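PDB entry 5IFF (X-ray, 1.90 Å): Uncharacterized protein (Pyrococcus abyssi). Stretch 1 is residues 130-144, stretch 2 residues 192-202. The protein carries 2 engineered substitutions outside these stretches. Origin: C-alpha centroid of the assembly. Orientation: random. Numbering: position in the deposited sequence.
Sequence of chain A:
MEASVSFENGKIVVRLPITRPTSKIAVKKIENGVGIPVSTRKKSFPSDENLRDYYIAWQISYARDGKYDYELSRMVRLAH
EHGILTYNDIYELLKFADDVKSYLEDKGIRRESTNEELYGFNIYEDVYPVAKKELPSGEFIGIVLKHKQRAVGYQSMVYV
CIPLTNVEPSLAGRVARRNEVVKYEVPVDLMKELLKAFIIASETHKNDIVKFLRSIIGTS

Stretch 1 (130-144) VAKKELPSGEFIGIV
Stretch 2 (192-202) KELLKAFIIAS

Residues 130-144 form a β-hairpin, and residues 192-201 are the last turns of a helix packed on one of its faces. Strand 130-134 runs nearly antiparallel to the helix, at 164° with axes 10.5 Å apart at closest approach; strand 140-144 runs nearly parallel, at 13° and 9.0 Å. The register is set by two CA pairs, Ile141 CA to Leu194 CA at 6.7 Å and Ile143 CA to Ala201 CA at 6.8 Å. Together the two stretches bury 414 Å².

Backbone hydrogen bonds fix each partner. In the hairpin, Ala131 N donates to Ile143 O (3.0 Å) and Ile143 N to Ala131 O (2.7 Å); Lys133 N donates to Ile141 O and Ile141 N to Lys133 O, both at 2.8 Å. In the two strands phi runs from -102 to -148 and psi from 121 to 168. A type I turn from Leu135 to Gly138 reverses the chain, with Gly138 N to Leu135 O at 2.9 Å and Leu135 N to Glu139 O at 2.8 Å. Gly138 has phi/psi 111/-12, where a CB would be jammed against the carbonyl O of Ser137, so glycine suits this position. Beside it, Ser137 OG (chi1 p) donates to Glu139 OE1 at 2.6 Å. The helix keeps its i to i+4 pattern, as in Ala197 N to Glu193 O at 2.8 Å. Near its end Ala201 N makes only weak bonds, to Ala197 O at 3.0 Å and Phe198 O at 3.3 Å, and Ser202 (-161/158) leaves helical geometry.

Apolar packing makes up most of the contact, from Leu194 to the end of the helix at Ala201. Strand alternation points the CB atoms of Ala131, Lys133, Ile141 and Ile143 toward the helix, whereas a CB on Gly142 would point away. Ile141 (chi1 m, chi2 between wells at 101°) places CG2 3.6 Å from Ala197 CB and 3.9 Å from Leu194 CD2, while its CD1 lies 3.9 Å from Glu193 CB. Ile143 (chi1 -41°, m; chi2 t) sets CD1 3.6 Å from Ile200 CD1 and 3.9 Å from Ala197 CB, and CG2 3.8 Å from Ala201 CB. The small methyls of Ala197 and Ala201 let these branched side chains come close to the helix backbone: Ile143 CD1 is 3.6 Å from Ala197 O. Leu194 (m, t) and Ile200 (p, t) leave the helix sideways, but their ends come nearer to the sheet. Ala131 CB makes a looser contact with Ile200 CD1 at 4.4 Å.

Charged groups occupy a more open part of the contact. Lys133 (t, t, m, t) reaches out from the strand toward the helix, roughly perpendicular to its axis, and its NZ donates to Glu193 OE1 at 2.7 Å, a hydrogen bond within a salt bridge. Glu193 (chi1 m, chi2 m) suits its place twice over, since its carboxylate meets the lysine while its CG lies 3.9 Å from Leu135 CD2. Lys196 NZ approaches Lys133 NZ to 4.2 Å, a close pair of like charges; a long salt bridge from Lys196 NZ to Glu193 OE2 (3.9 Å) places the carboxylate near both amines, which offsets their repulsion.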

# COMPACT_ATOMS: atom_id res chain seq x y z
N VAL A 130 -3.79 28.01 9.09
CA VAL A 130 -2.54 27.48 9.61
C VAL A 130 -2.13 28.25 10.87
O VAL A 130 -2.13 29.47 10.87
CB VAL A 130 -1.45 27.59 8.54
CG1 VAL A 130 -0.09 27.16 9.07
CG2 VAL A 130 -1.84 26.74 7.30
N ALA A 131 -1.81 27.53 11.94
CA ALA A 131 -1.28 28.21 13.14
C ALA A 131 0.22 28.00 13.15
O ALA A 131 0.69 26.88 12.92
CB ALA A 131 -1.91 27.66 14.44
N LYS A 132 0.99 29.03 13.45
CA LYS A 132 2.44 28.85 13.39
C LYS A 132 3.16 29.71 14.45
O LYS A 132 2.77 30.84 14.70
CB LYS A 132 2.93 29.17 11.96
CG LYS A 132 4.41 29.00 11.70
CD LYS A 132 4.80 29.48 10.27
CE LYS A 132 6.24 29.99 10.23
NZ LYS A 132 6.86 30.18 8.87
N LYS A 133 4.20 29.17 15.07
CA LYS A 133 4.98 29.95 16.05
C LYS A 133 6.45 29.71 15.79
O LYS A 133 6.84 28.57 15.47
CB LYS A 133 4.62 29.52 17.50
CG LYS A 133 5.26 30.41 18.59
CD LYS A 133 4.84 29.91 19.99
CE LYS A 133 3.39 30.23 20.31
NZ LYS A 133 3.14 30.29 21.80
N GLU A 134 7.28 30.72 15.96
CA GLU A 134 8.72 30.55 15.73
C GLU A 134 9.48 30.74 17.04
O GLU A 134 9.23 31.70 17.75
CB GLU A 134 9.24 31.53 14.67
CG GLU A 134 10.74 31.39 14.49
CD GLU A 134 11.35 32.44 13.52
OE1 GLU A 134 10.60 33.08 12.74
OE2 GLU A 134 12.59 32.60 13.55
N LEU A 135 10.40 29.83 17.34
CA LEU A 135 11.26 29.97 18.53
C LEU A 135 12.48 30.85 18.25
O LEU A 135 12.90 30.94 17.10
CB LEU A 135 11.74 28.60 19.02
CG LEU A 135 10.73 27.53 19.48
CD1 LEU A 135 11.49 26.38 20.17
CD2 LEU A 135 9.65 28.10 20.39
N PRO A 136 13.07 31.48 19.29
CA PRO A 136 14.24 32.33 19.04
C PRO A 136 15.36 31.55 18.36
O PRO A 136 16.03 32.12 17.52
CB PRO A 136 14.65 32.82 20.45
CG PRO A 136 13.40 32.62 21.31
CD PRO A 136 12.66 31.44 20.71
N SER A 137 15.49 30.25 18.63
CA SER A 137 16.60 29.51 18.02
C SER A 137 16.30 29.00 16.58
O SER A 137 17.13 28.33 15.96
CB SER A 137 17.01 28.37 18.95
OG SER A 137 15.88 27.65 19.43
N GLY A 138 15.12 29.32 16.05
CA GLY A 138 14.82 29.13 14.63
C GLY A 138 13.79 28.04 14.33
O GLY A 138 13.27 27.94 13.18
N GLU A 139 13.45 27.23 15.34
CA GLU A 139 12.49 26.14 15.12
C GLU A 139 11.10 26.73 14.87
O GLU A 139 10.78 27.76 15.44
CB GLU A 139 12.43 25.15 16.32
CG GLU A 139 13.68 24.29 16.51
CD GLU A 139 14.78 24.99 17.35
OE1 GLU A 139 14.62 26.19 17.73
OE2 GLU A 139 15.80 24.35 17.62
N PHE A 140 10.30 26.06 14.02
CA PHE A 140 8.91 26.48 13.78
C PHE A 140 8.01 25.41 14.35
O PHE A 140 8.30 24.23 14.21
CB PHE A 140 8.60 26.60 12.27
CG PHE A 140 9.30 27.76 11.60
CD1 PHE A 140 9.06 29.05 12.02
CD2 PHE A 140 10.16 27.56 10.52
CE1 PHE A 140 9.67 30.14 11.40
CE2 PHE A 140 10.77 28.65 9.90
CZ PHE A 140 10.54 29.92 10.34
N ILE A 141 6.90 25.82 14.94
CA ILE A 141 5.87 24.84 15.34
C ILE A 141 4.64 25.22 14.56
O ILE A 141 4.20 26.36 14.66
CB ILE A 141 5.55 24.89 16.83
CG1 ILE A 141 6.76 24.46 17.64
CG2 ILE A 141 4.27 23.98 17.16
CD1 ILE A 141 7.54 25.69 18.24
N GLY A 142 4.13 24.30 13.74
CA GLY A 142 2.99 24.60 12.89
C GLY A 142 1.79 23.65 13.14
O GLY A 142 1.98 22.49 13.49
N ILE A 143 0.57 24.14 12.90
CA ILE A 143 -0.62 23.28 12.97
C ILE A 143 -1.43 23.48 11.70
O ILE A 143 -1.72 24.60 11.30
CB ILE A 143 -1.49 23.58 14.20
CG1 ILE A 143 -0.59 23.83 15.43
CG2 ILE A 143 -2.52 22.41 14.46
CD1 ILE A 143 -1.24 24.66 16.51
N VAL A 144 -1.73 22.40 11.02
CA VAL A 144 -2.46 22.54 9.75
C VAL A 144 -3.65 21.59 9.80
O VAL A 144 -3.74 20.74 10.70
CB VAL A 144 -1.57 22.20 8.57
CG1 VAL A 144 -0.41 23.21 8.46
CG2 VAL A 144 -1.01 20.80 8.75
N LYS A 192 7.41 22.61 25.53
CA LYS A 192 6.26 23.39 25.99
C LYS A 192 5.36 23.82 24.83
O LYS A 192 4.14 23.67 24.89
CB LYS A 192 6.71 24.61 26.73
CG LYS A 192 7.45 24.26 28.04
CD LYS A 192 7.89 25.61 28.69
CE LYS A 192 8.68 25.45 29.99
NZ LYS A 192 9.34 26.77 30.42
N GLU A 193 5.97 24.38 23.79
CA GLU A 193 5.15 24.88 22.68
C GLU A 193 4.51 23.81 21.86
O GLU A 193 3.46 24.08 21.27
CB GLU A 193 5.99 25.81 21.78
CG GLU A 193 6.47 27.11 22.48
CD GLU A 193 5.32 28.00 22.97
OE1 GLU A 193 4.20 27.92 22.43
OE2 GLU A 193 5.52 28.80 23.89
N LEU A 194 5.11 22.61 21.76
CA LEU A 194 4.51 21.52 21.05
C LEU A 194 3.26 21.02 21.85
O LEU A 194 2.23 20.68 21.25
CB LEU A 194 5.50 20.36 20.82
CG LEU A 194 6.48 20.61 19.64
CD1 LEU A 194 7.60 19.53 19.69
CD2 LEU A 194 5.66 20.57 18.31
N LEU A 195 3.34 21.05 23.20
CA LEU A 195 2.19 20.67 24.03
C LEU A 195 1.12 21.70 23.84
O LEU A 195 -0.02 21.35 23.65
CB LEU A 195 2.59 20.58 25.53
CG LEU A 195 3.48 19.36 25.80
CD1 LEU A 195 4.18 19.57 27.19
CD2 LEU A 195 2.71 18.00 25.77
N LYS A 196 1.51 22.98 23.83
CA LYS A 196 0.52 24.04 23.60
C LYS A 196 -0.11 23.95 22.22
O LYS A 196 -1.32 24.23 22.06
CB LYS A 196 1.14 25.40 23.78
CG LYS A 196 1.45 25.68 25.29
CD LYS A 196 2.31 26.95 25.45
CE LYS A 196 1.50 28.16 25.14
NZ LYS A 196 2.11 29.36 25.79
N ALA A 197 0.70 23.57 21.23
CA ALA A 197 0.16 23.35 19.87
C ALA A 197 -0.96 22.29 19.88
O ALA A 197 -2.04 22.49 19.30
CB ALA A 197 1.30 22.95 18.89
N PHE A 198 -0.73 21.15 20.52
CA PHE A 198 -1.73 20.13 20.53
C PHE A 198 -2.98 20.59 21.30
O PHE A 198 -4.13 20.25 20.93
CB PHE A 198 -1.15 18.83 21.13
CG PHE A 198 -0.40 18.00 20.14
CD1 PHE A 198 -1.09 17.39 19.08
CD2 PHE A 198 0.99 17.83 20.22
CE1 PHE A 198 -0.41 16.58 18.12
CE2 PHE A 198 1.68 17.05 19.27
CZ PHE A 198 0.98 16.42 18.23
N ILE A 199 -2.76 21.36 22.37
CA ILE A 199 -3.83 21.88 23.18
C ILE A 199 -4.76 22.80 22.34
O ILE A 199 -5.98 22.73 22.51
CB ILE A 199 -3.27 22.63 24.41
CG1 ILE A 199 -2.83 21.61 25.45
CG2 ILE A 199 -4.30 23.58 25.02
CD1 ILE A 199 -2.01 22.25 26.57
N ILE A 200 -4.21 23.61 21.43
CA ILE A 200 -5.06 24.53 20.65
C ILE A 200 -5.52 23.91 19.30
O ILE A 200 -6.38 24.47 18.63
CB ILE A 200 -4.38 25.86 20.38
CG1 ILE A 200 -3.17 25.69 19.45
CG2 ILE A 200 -4.02 26.54 21.70
CD1 ILE A 200 -2.79 27.01 18.74
N ALA A 201 -5.02 22.73 18.97
CA ALA A 201 -5.38 22.07 17.69
C ALA A 201 -6.83 21.57 17.64
O ALA A 201 -7.54 21.76 16.62
CB ALA A 201 -4.41 20.90 17.43
N SER A 202 -7.26 20.88 18.70
CA SER A 202 -8.65 20.38 18.80
C SER A 202 -8.98 20.07 20.24
O SER A 202 -8.05 19.79 21.04
CB SER A 202 -8.86 19.12 17.98
OG SER A 202 -8.17 18.00 18.55